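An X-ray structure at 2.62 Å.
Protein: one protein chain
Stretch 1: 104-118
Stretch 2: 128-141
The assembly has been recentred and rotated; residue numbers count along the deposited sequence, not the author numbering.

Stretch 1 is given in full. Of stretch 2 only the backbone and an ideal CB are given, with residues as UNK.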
ATOM      1  N   VAL A 104     -27.252  11.858 -19.560  1.00 37.98           N
ATOM      2  CA  VAL A 104     -26.991  10.838 -18.543  1.00 36.89           C
ATOM      3  C   VAL A 104     -25.561  11.026 -18.041  1.00 36.73           C
ATOM      4  O   VAL A 104     -24.594  10.747 -18.762  1.00 34.78           O
ATOM      5  CB  VAL A 104     -27.131   9.403 -19.137  1.00 37.13           C
ATOM      6  CG1 VAL A 104     -27.163   8.367 -18.025  1.00 33.16           C
ATOM      7  CG2 VAL A 104     -28.391   9.316 -19.991  1.00 37.28           C
ATOM      8  N   ASP A 105     -25.413  11.524 -16.820  1.00 37.06           N
ATOM      9  CA  ASP A 105     -24.070  11.720 -16.299  1.00 36.46           C
ATOM     10  C   ASP A 105     -23.503  10.334 -16.027  1.00 35.46           C
ATOM     11  O   ASP A 105     -24.169   9.473 -15.436  1.00 33.59           O
ATOM     12  CB  ASP A 105     -24.067  12.560 -15.027  1.00 36.88           C
ATOM     13  CG  ASP A 105     -22.671  12.740 -14.471  1.00 38.87           C
ATOM     14  OD1 ASP A 105     -22.205  11.841 -13.727  1.00 40.18           O
ATOM     15  OD2 ASP A 105     -22.028  13.768 -14.808  1.00 36.89           O
ATOM     16  N   ALA A 106     -22.270  10.129 -16.470  1.00 33.82           N
ATOM     17  CA  ALA A 106     -21.623   8.843 -16.350  1.00 32.66           C
ATOM     18  C   ALA A 106     -20.618   8.692 -15.213  1.00 31.97           C
ATOM     19  O   ALA A 106     -19.412   8.608 -15.440  1.00 30.07           O
ATOM     20  CB  ALA A 106     -20.972   8.497 -17.688  1.00 30.25           C
ATOM     21  N   GLY A 107     -21.131   8.629 -13.990  1.00 32.76           N
ATOM     22  CA  GLY A 107     -20.281   8.435 -12.831  1.00 34.90           C
ATOM     23  C   GLY A 107     -19.409   9.598 -12.430  1.00 35.16           C
ATOM     24  O   GLY A 107     -18.276   9.384 -11.997  1.00 35.49           O
ATOM     25  N   SER A 108     -19.913  10.824 -12.580  1.00 34.71           N
ATOM     26  CA  SER A 108     -19.141  11.995 -12.188  1.00 34.07           C
ATOM     27  C   SER A 108     -19.279  12.107 -10.672  1.00 34.43           C
ATOM     28  O   SER A 108     -18.381  12.580  -9.973  1.00 34.01           O
ATOM     29  CB  SER A 108     -19.662  13.247 -12.892  1.00 33.80           C
ATOM     30  OG  SER A 108     -19.527  13.129 -14.299  1.00 33.06           O
ATOM     31  N   ALA A 109     -20.405  11.616 -10.170  1.00 33.63           N
ATOM     32  CA  ALA A 109     -20.645  11.620  -8.739  1.00 35.64           C
ATOM     33  C   ALA A 109     -20.733  10.194  -8.188  1.00 36.48           C
ATOM     34  O   ALA A 109     -21.130   9.274  -8.904  1.00 34.77           O
ATOM     35  CB  ALA A 109     -21.930  12.371  -8.417  1.00 35.89           C
ATOM     36  N   GLY A 110     -20.343  10.033  -6.921  1.00 36.25           N
ATOM     37  CA  GLY A 110     -20.414   8.744  -6.252  1.00 38.34           C
ATOM     38  C   GLY A 110     -21.493   8.863  -5.188  1.00 40.02           C
ATOM     39  O   GLY A 110     -22.348   9.735  -5.282  1.00 41.73           O
ATOM     40  N   GLU A 111     -21.496   8.015  -4.174  1.00 40.35           N
ATOM     41  CA  GLU A 111     -22.526   8.181  -3.165  1.00 41.23           C
ATOM     42  C   GLU A 111     -22.236   9.409  -2.300  1.00 39.95           C
ATOM     43  O   GLU A 111     -23.147  10.021  -1.764  1.00 39.29           O
ATOM     44  CB  GLU A 111     -22.678   6.909  -2.304  1.00 40.35           C
ATOM     45  CG  GLU A 111     -21.397   6.303  -1.723  1.00 41.28           C
ATOM     46  CD  GLU A 111     -20.799   7.110  -0.569  1.00 41.61           C
ATOM     47  OE1 GLU A 111     -21.575   7.623   0.269  1.00 42.33           O
ATOM     48  OE2 GLU A 111     -19.553   7.216  -0.485  1.00 40.83           O
ATOM     49  N   ALA A 112     -20.967   9.786  -2.193  1.00 40.92           N
ATOM     50  CA  ALA A 112     -20.575  10.935  -1.382  1.00 42.62           C
ATOM     51  C   ALA A 112     -21.298  12.253  -1.732  1.00 42.15           C
ATOM     52  O   ALA A 112     -21.913  12.874  -0.857  1.00 42.62           O
ATOM     53  CB  ALA A 112     -19.045  11.137  -1.448  1.00 42.06           C
ATOM     54  N   ASN A 113     -21.223  12.698  -2.984  1.00 40.59           N
ATOM     55  CA  ASN A 113     -21.895  13.945  -3.330  1.00 38.20           C
ATOM     56  C   ASN A 113     -22.968  13.873  -4.398  1.00 37.19           C
ATOM     57  O   ASN A 113     -23.124  14.815  -5.162  1.00 36.33           O
ATOM     58  CB  ASN A 113     -20.884  15.056  -3.691  1.00 37.31           C
ATOM     59  CG  ASN A 113     -20.095  14.779  -4.966  1.00 37.06           C
ATOM     60  OD1 ASN A 113     -20.334  13.803  -5.684  1.00 38.53           O
ATOM     61  ND2 ASN A 113     -19.144  15.659  -5.255  1.00 35.29           N
ATOM     62  N   PHE A 114     -23.731  12.784  -4.447  1.00 36.48           N
ATOM     63  CA  PHE A 114     -24.783  12.698  -5.445  1.00 35.40           C
ATOM     64  C   PHE A 114     -25.923  13.661  -5.112  1.00 34.61           C
ATOM     65  O   PHE A 114     -26.562  14.205  -6.014  1.00 33.59           O
ATOM     66  CB  PHE A 114     -25.355  11.276  -5.569  1.00 33.94           C
ATOM     67  CG  PHE A 114     -26.424  11.157  -6.633  1.00 32.22           C
ATOM     68  CD1 PHE A 114     -26.079  10.944  -7.968  1.00 33.35           C
ATOM     69  CD2 PHE A 114     -27.770  11.351  -6.313  1.00 30.86           C
ATOM     70  CE1 PHE A 114     -27.058  10.929  -8.979  1.00 34.24           C
ATOM     71  CE2 PHE A 114     -28.761  11.343  -7.305  1.00 33.13           C
ATOM     72  CZ  PHE A 114     -28.410  11.132  -8.648  1.00 33.73           C
ATOM     73  N   HIS A 115     -26.196  13.861  -3.825  1.00 35.80           N
ATOM     74  CA  HIS A 115     -27.266  14.776  -3.441  1.00 36.14           C
ATOM     75  C   HIS A 115     -26.916  16.165  -3.999  1.00 36.38           C
ATOM     76  O   HIS A 115     -27.793  16.938  -4.360  1.00 36.86           O
ATOM     77  CB  HIS A 115     -27.440  14.803  -1.911  1.00 35.26           C
ATOM     78  CG  HIS A 115     -26.276  15.375  -1.170  1.00 35.71           C
ATOM     79  ND1 HIS A 115     -25.057  14.741  -1.091  1.00 37.20           N
ATOM     80  CD2 HIS A 115     -26.129  16.554  -0.524  1.00 36.89           C
ATOM     81  CE1 HIS A 115     -24.205  15.507  -0.434  1.00 36.69           C
ATOM     82  NE2 HIS A 115     -24.832  16.615  -0.080  1.00 38.44           N
ATOM     83  N   GLY A 116     -25.621  16.454  -4.101  1.00 35.74           N
ATOM     84  CA  GLY A 116     -25.187  17.719  -4.652  1.00 36.70           C
ATOM     85  C   GLY A 116     -25.514  17.756  -6.131  1.00 38.15           C
ATOM     86  O   GLY A 116     -25.969  18.772  -6.649  1.00 41.41           O
ATOM     87  N   PHE A 117     -25.296  16.646  -6.821  1.00 37.22           N
ATOM     88  CA  PHE A 117     -25.587  16.577  -8.235  1.00 36.86           C
ATOM     89  C   PHE A 117     -27.081  16.788  -8.454  1.00 37.19           C
ATOM     90  O   PHE A 117     -27.483  17.547  -9.326  1.00 37.45           O
ATOM     91  CB  PHE A 117     -25.176  15.211  -8.782  1.00 35.58           C
ATOM     92  CG  PHE A 117     -25.371  15.057 -10.271  1.00 33.72           C
ATOM     93  CD1 PHE A 117     -24.507  15.674 -11.165  1.00 31.07           C
ATOM     94  CD2 PHE A 117     -26.405  14.283 -10.778  1.00 32.86           C
ATOM     95  CE1 PHE A 117     -24.664  15.529 -12.535  1.00 29.30           C
ATOM     96  CE2 PHE A 117     -26.568  14.134 -12.171  1.00 32.33           C
ATOM     97  CZ  PHE A 117     -25.694  14.759 -13.036  1.00 29.76           C
ATOM     98  N   ARG A 118     -27.905  16.132  -7.650  1.00 37.34           N
ATOM     99  CA  ARG A 118     -29.355  16.247  -7.787  1.00 37.65           C
ATOM    100  C   ARG A 118     -29.867  17.678  -7.639  1.00 37.19           C
ATOM    101  O   ARG A 118     -30.666  18.155  -8.444  1.00 32.70           O
ATOM    102  CB  ARG A 118     -30.043  15.356  -6.746  1.00 38.92           C
ATOM    103  CG  ARG A 118     -31.562  15.241  -6.925  1.00 43.00           C
ATOM    104  CD  ARG A 118     -32.256  14.581  -5.746  1.00 43.52           C
ATOM    105  NE  ARG A 118     -31.981  15.311  -4.517  1.00 48.16           N
ATOM    106  CZ  ARG A 118     -31.410  14.768  -3.445  1.00 49.43           C
ATOM    107  NH1 ARG A 118     -31.060  13.485  -3.451  1.00 51.89           N
ATOM    108  NH2 ARG A 118     -31.166  15.510  -2.376  1.00 47.70           N
ATOM    109  N   UNK A 128     -33.900  16.239 -19.320  1.00 41.50           N
ATOM    110  CA  UNK A 128     -34.096  15.097 -18.450  1.00 41.95           C
ATOM    111  C   UNK A 128     -32.677  14.691 -18.104  1.00 42.16           C
ATOM    112  O   UNK A 128     -31.853  14.446 -18.995  1.00 41.84           O
ATOM    113  CB  UNK A 128     -34.905  13.971 -19.098  1.00 41.95           C
ATOM    114  N   UNK A 129     -32.378  14.636 -16.816  1.00 41.37           N
ATOM    115  CA  UNK A 129     -31.048  14.268 -16.397  1.00 40.89           C
ATOM    116  C   UNK A 129     -31.041  13.078 -15.441  1.00 40.42           C
ATOM    117  O   UNK A 129     -31.612  13.105 -14.339  1.00 38.42           O
ATOM    118  CB  UNK A 129     -30.366  15.470 -15.740  1.00 40.89           C
ATOM    119  N   UNK A 130     -30.426  12.008 -15.930  1.00 40.14           N
ATOM    120  CA  UNK A 130     -30.296  10.769 -15.189  1.00 39.59           C
ATOM    121  C   UNK A 130     -28.800  10.608 -14.964  1.00 37.84           C
ATOM    122  O   UNK A 130     -27.997  11.316 -15.563  1.00 35.40           O
ATOM    123  CB  UNK A 130     -30.911   9.577 -15.925  1.00 39.59           C
ATOM    124  N   UNK A 131     -28.425   9.662 -14.120  1.00 38.32           N
ATOM    125  CA  UNK A 131     -27.026   9.448 -13.835  1.00 37.63           C
ATOM    126  C   UNK A 131     -26.668   8.016 -13.478  1.00 37.94           C
ATOM    127  O   UNK A 131     -27.464   7.271 -12.898  1.00 37.08           O
ATOM    128  CB  UNK A 131     -26.599  10.373 -12.693  1.00 37.63           C
ATOM    129  N   UNK A 132     -25.456   7.639 -13.851  1.00 38.82           N
ATOM    130  CA  UNK A 132     -24.916   6.340 -13.504  1.00 39.39           C
ATOM    131  C   UNK A 132     -24.131   6.688 -12.243  1.00 37.26           C
ATOM    132  O   UNK A 132     -23.353   7.640 -12.244  1.00 36.14           O
ATOM    133  CB  UNK A 132     -24.073   5.700 -14.609  1.00 39.39           C
ATOM    134  N   UNK A 133     -24.362   5.962 -11.157  1.00 37.43           N
ATOM    135  CA  UNK A 133     -23.633   6.226  -9.929  1.00 38.13           C
ATOM    136  C   UNK A 133     -22.286   5.512 -10.019  1.00 39.51           C
ATOM    137  O   UNK A 133     -22.204   4.335 -10.365  1.00 39.80           O
ATOM    138  CB  UNK A 133     -24.425   5.771  -8.702  1.00 38.13           C
ATOM    139  N   UNK A 134     -21.220   6.239  -9.720  1.00 40.08           N
ATOM    140  CA  UNK A 134     -19.891   5.660  -9.760  1.00 39.69           C
ATOM    141  C   UNK A 134     -19.747   4.675  -8.603  1.00 39.80           C
ATOM    142  O   UNK A 134     -20.265   4.913  -7.517  1.00 38.46           O
ATOM    143  CB  UNK A 134     -18.816   6.747  -9.695  1.00 39.69           C
ATOM    144  N   UNK A 135     -19.055   3.564  -8.861  1.00 41.25           N
ATOM    145  CA  UNK A 135     -18.819   2.520  -7.867  1.00 41.00           C
ATOM    146  C   UNK A 135     -17.954   3.143  -6.776  1.00 41.16           C
ATOM    147  O   UNK A 135     -18.083   2.807  -5.594  1.00 42.40           O
ATOM    148  CB  UNK A 135     -18.154   1.286  -8.481  1.00 41.00           C
ATOM    149  N   UNK A 136     -17.076   4.050  -7.194  1.00 40.22           N
ATOM    150  CA  UNK A 136     -16.204   4.744  -6.263  1.00 42.73           C
ATOM    151  C   UNK A 136     -16.955   5.872  -5.563  1.00 43.74           C
ATOM    152  O   UNK A 136     -17.801   6.516  -6.166  1.00 45.76           O
ATOM    153  CB  UNK A 136     -14.974   5.291  -6.990  1.00 42.73           C
ATOM    154  N   UNK A 137     -16.649   6.116  -4.294  1.00 43.77           N
ATOM    155  CA  UNK A 137     -17.330   7.141  -3.513  1.00 41.66           C
ATOM    156  C   UNK A 137     -17.099   8.595  -3.949  1.00 40.00           C
ATOM    157  O   UNK A 137     -18.044   9.368  -4.089  1.00 38.87           O
ATOM    158  CB  UNK A 137     -16.900   6.998  -2.052  1.00 41.66           C
ATOM    159  N   UNK A 138     -15.843   8.965  -4.149  1.00 39.16           N
ATOM    160  CA  UNK A 138     -15.522  10.335  -4.523  1.00 39.34           C
ATOM    161  C   UNK A 138     -15.798  10.730  -5.985  1.00 39.65           C
ATOM    162  O   UNK A 138     -15.489  11.844  -6.398  1.00 39.78           O
ATOM    163  CB  UNK A 138     -14.041  10.577  -4.225  1.00 39.34           C
ATOM    164  N   UNK A 139     -16.397   9.834  -6.762  1.00 40.51           N
ATOM    165  CA  UNK A 139     -16.688  10.157  -8.147  1.00 40.38           C
ATOM    166  C   UNK A 139     -15.473  10.740  -8.856  1.00 41.24           C
ATOM    167  O   UNK A 139     -14.320  10.336  -8.578  1.00 39.89           O
ATOM    168  CB  UNK A 139     -17.860  11.137  -8.224  1.00 40.38           C
ATOM    169  N   UNK A 140     -15.724  11.712  -9.742  1.00 39.96           N
ATOM    170  CA  UNK A 140     -14.658  12.334 -10.531  1.00 39.31           C
ATOM    171  C   UNK A 140     -14.248  13.747 -10.113  1.00 38.47           C
ATOM    172  O   UNK A 140     -13.978  14.584 -10.969  1.00 37.87           O
ATOM    173  CB  UNK A 140     -15.094  12.373 -11.997  1.00 39.31           C
ATOM    174  N   UNK A 141     -14.180  14.007  -8.808  1.00 38.35           N
ATOM    175  CA  UNK A 141     -13.794  15.328  -8.328  1.00 39.07           C
ATOM    176  C   UNK A 141     -12.495  15.778  -8.957  1.00 38.83           C
ATOM    177  O   UNK A 141     -12.432  16.860  -9.526  1.00 40.26           O
ATOM    178  CB  UNK A 141     -13.666  15.330  -6.803  1.00 39.07           C
TER

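Position 128 opens a strand running parallel to strand 104-106, and its ideal CB has nothing of stretch 1 within 5.5 Å, so many side chains would serve; it is R128. At 129 the CB points sideways, 5.4 Å from F117 CE2, leaving room for an apolar chain of medium size. I129 extends there, with its CG2 4.0 Å from F117 CZ.

Position 130 pairs with V104 at a CA-CA distance of 4.7 Å, and both CB atoms lie on the same face of the sheet. The backbone is committed, since D105 N donates to the carbonyl O of 130 at 2.9 Å, but the side chain is loosely specified: apolar, or long enough to leave. K130 does the latter, its CB 4.3 Å from V104 CG1 and its end leading away.

At 131 the ideal CB lies 3.8 Å from each of D105 O, F114 CE1 and F117 CE2. Three such neighbours at contact distance favour something small and apolar. A131 fits, its CB at the edge of the F114 ring, near the ring plane.

Position 132 turns its CB to the face that carries V104 and A106. Its N donates to D105 O (2.7 Å, 170°), while its O accepts a weak bond from G107 N (3.0 Å, 125°). V104 CG1 offers an apolar surface on that face, suiting a large aliphatic or aromatic residue. F132, with chi1 at -81°, brings CE2 to 3.5 Å from V104 CG1.

At 133 the CB points sideways, 4.8 Å from A109 O and 5.5 Å from F114 CD1, so a branched apolar chain could reach back. L133 does so: its CD1 sits 3.9 Å from F114 CD1 and 3.3 Å from G110 O.

Position 134 points toward stretch 1, its CB 3.5 Å from both G107 O and A109 O. Its own N takes A109 O at 3.1 Å, so a side-chain donor for G107 O is attractive; the amide of Asn, one atom further out, can meet it, whereas a hydroxyl directly on CB would be either too close or too far. N134 ND2 bonds G107 O at 2.9 Å and 175°, while its OD1 accepts from the N of 136.

Position 135 points away and is unconstrained here; it is L135. At 136 a CB would also point away, so stretch 1 does not demand the deposited G136, whose O lies 3.4 Å from G110 CA.

At 137 the ideal CB is 3.1 Å from E111 OE2, which calls for a small donor such as Ser. S137 OG donates to E111 OE2 at 2.7 Å. Position 138 points away and holds I138.

Position 139 has phi 49° and psi -143°, and an ideal CB would clash with S108 O (2.3 Å) and A109 CA (2.9 Å). Both observations indicate glycine, and G139 it is.

At 140 the CB points toward stretch 1, 3.9 Å from S108 O, and the N donates to that oxygen at 2.8 Å. The nearest atoms to the CB are carbonyl oxygens, so the geometry does not single out one kind of side chain and several could be carried. L140 fills the space with carbon, its CG coming as close as 3.1 Å to G107 O and its CD1 4.1 Å from S108 OG. Position 141 points sideways, with little specified: V141.

Stretch 2 (128-141) RIKAFLNLGSIGLV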
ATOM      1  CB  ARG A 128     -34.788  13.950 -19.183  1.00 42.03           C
ATOM      2  CG  ARG A 128     -35.068  12.729 -18.315  1.00 42.57           C
ATOM      3  CD  ARG A 128     -35.511  11.561 -19.170  1.00 45.00           C
ATOM      4  NE  ARG A 128     -36.469  12.008 -20.177  1.00 49.10           N
ATOM      5  CZ  ARG A 128     -37.774  12.141 -19.971  1.00 50.32           C
ATOM      6  NH1 ARG A 128     -38.300  11.846 -18.786  1.00 53.65           N
ATOM      7  NH2 ARG A 128     -38.547  12.594 -20.947  1.00 49.29           N
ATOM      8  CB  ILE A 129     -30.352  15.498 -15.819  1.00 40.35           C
ATOM      9  CG1 ILE A 129     -30.218  16.537 -16.935  1.00 39.47           C
ATOM     10  CG2 ILE A 129     -29.005  15.129 -15.234  1.00 40.27           C
ATOM     11  CD1 ILE A 129     -29.738  17.851 -16.476  1.00 41.44           C
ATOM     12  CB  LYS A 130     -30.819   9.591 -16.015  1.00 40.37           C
ATOM     13  CG  LYS A 130     -32.051   9.897 -16.864  1.00 41.55           C
ATOM     14  CD  LYS A 130     -33.371   9.526 -16.210  1.00 39.85           C
ATOM     15  CE  LYS A 130     -33.722  10.459 -15.082  1.00 40.22           C
ATOM     16  NZ  LYS A 130     -35.127  10.243 -14.609  1.00 39.56           N
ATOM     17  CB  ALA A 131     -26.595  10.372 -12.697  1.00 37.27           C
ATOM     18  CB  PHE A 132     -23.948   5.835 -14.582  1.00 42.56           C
ATOM     19  CG  PHE A 132     -24.620   5.206 -15.778  1.00 45.92           C
ATOM     20  CD1 PHE A 132     -25.018   3.873 -15.754  1.00 46.39           C
ATOM     21  CD2 PHE A 132     -24.824   5.949 -16.946  1.00 47.12           C
ATOM     22  CE1 PHE A 132     -25.609   3.289 -16.887  1.00 49.36           C
ATOM     23  CE2 PHE A 132     -25.416   5.375 -18.088  1.00 47.56           C
ATOM     24  CZ  PHE A 132     -25.808   4.052 -18.062  1.00 48.00           C
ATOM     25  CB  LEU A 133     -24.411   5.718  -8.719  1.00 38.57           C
ATOM     26  CG  LEU A 133     -23.914   6.165  -7.334  1.00 39.73           C
ATOM     27  CD1 LEU A 133     -24.013   7.674  -7.227  1.00 36.19           C
ATOM     28  CD2 LEU A 133     -24.744   5.472  -6.227  1.00 38.08           C
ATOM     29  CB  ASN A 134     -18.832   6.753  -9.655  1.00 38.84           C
ATOM     30  CG  ASN A 134     -17.481   6.296 -10.148  1.00 37.70           C
ATOM     31  OD1 ASN A 134     -16.974   5.257  -9.741  1.00 41.49           O
ATOM     32  ND2 ASN A 134     -16.888   7.076 -11.029  1.00 38.48           N
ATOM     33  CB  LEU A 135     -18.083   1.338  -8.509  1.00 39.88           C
ATOM     34  CG  LEU A 135     -18.216  -0.067  -7.928  1.00 39.07           C
ATOM     35  CD1 LEU A 135     -16.904  -0.776  -8.076  1.00 36.86           C
ATOM     36  CD2 LEU A 135     -18.592  -0.016  -6.485  1.00 39.20           C
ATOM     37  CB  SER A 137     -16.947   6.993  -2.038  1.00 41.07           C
ATOM     38  OG  SER A 137     -17.484   5.812  -1.483  1.00 43.83           O
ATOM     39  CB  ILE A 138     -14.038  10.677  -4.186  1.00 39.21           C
ATOM     40  CG1 ILE A 138     -13.088   9.984  -5.162  1.00 35.99           C
ATOM     41  CG2 ILE A 138     -13.722  10.262  -2.749  1.00 39.71           C
ATOM     42  CD1 ILE A 138     -11.623  10.457  -5.030  1.00 32.76           C
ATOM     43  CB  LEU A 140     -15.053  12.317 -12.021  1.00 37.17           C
ATOM     44  CG  LEU A 140     -15.613  10.964 -12.507  1.00 37.63           C
ATOM     45  CD1 LEU A 140     -16.009  11.033 -13.969  1.00 34.72           C
ATOM     46  CD2 LEU A 140     -14.573   9.877 -12.296  1.00 34.07           C
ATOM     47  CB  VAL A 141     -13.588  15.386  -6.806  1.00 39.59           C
ATOM     48  CG1 VAL A 141     -14.658  16.218  -6.186  1.00 40.17           C
ATOM     49  CG2 VAL A 141     -13.574  13.994  -6.211  1.00 38.81           C
TER
HETATM   50  O   HOH W   1     -23.034  10.399 -11.596  1.00 33.80           O
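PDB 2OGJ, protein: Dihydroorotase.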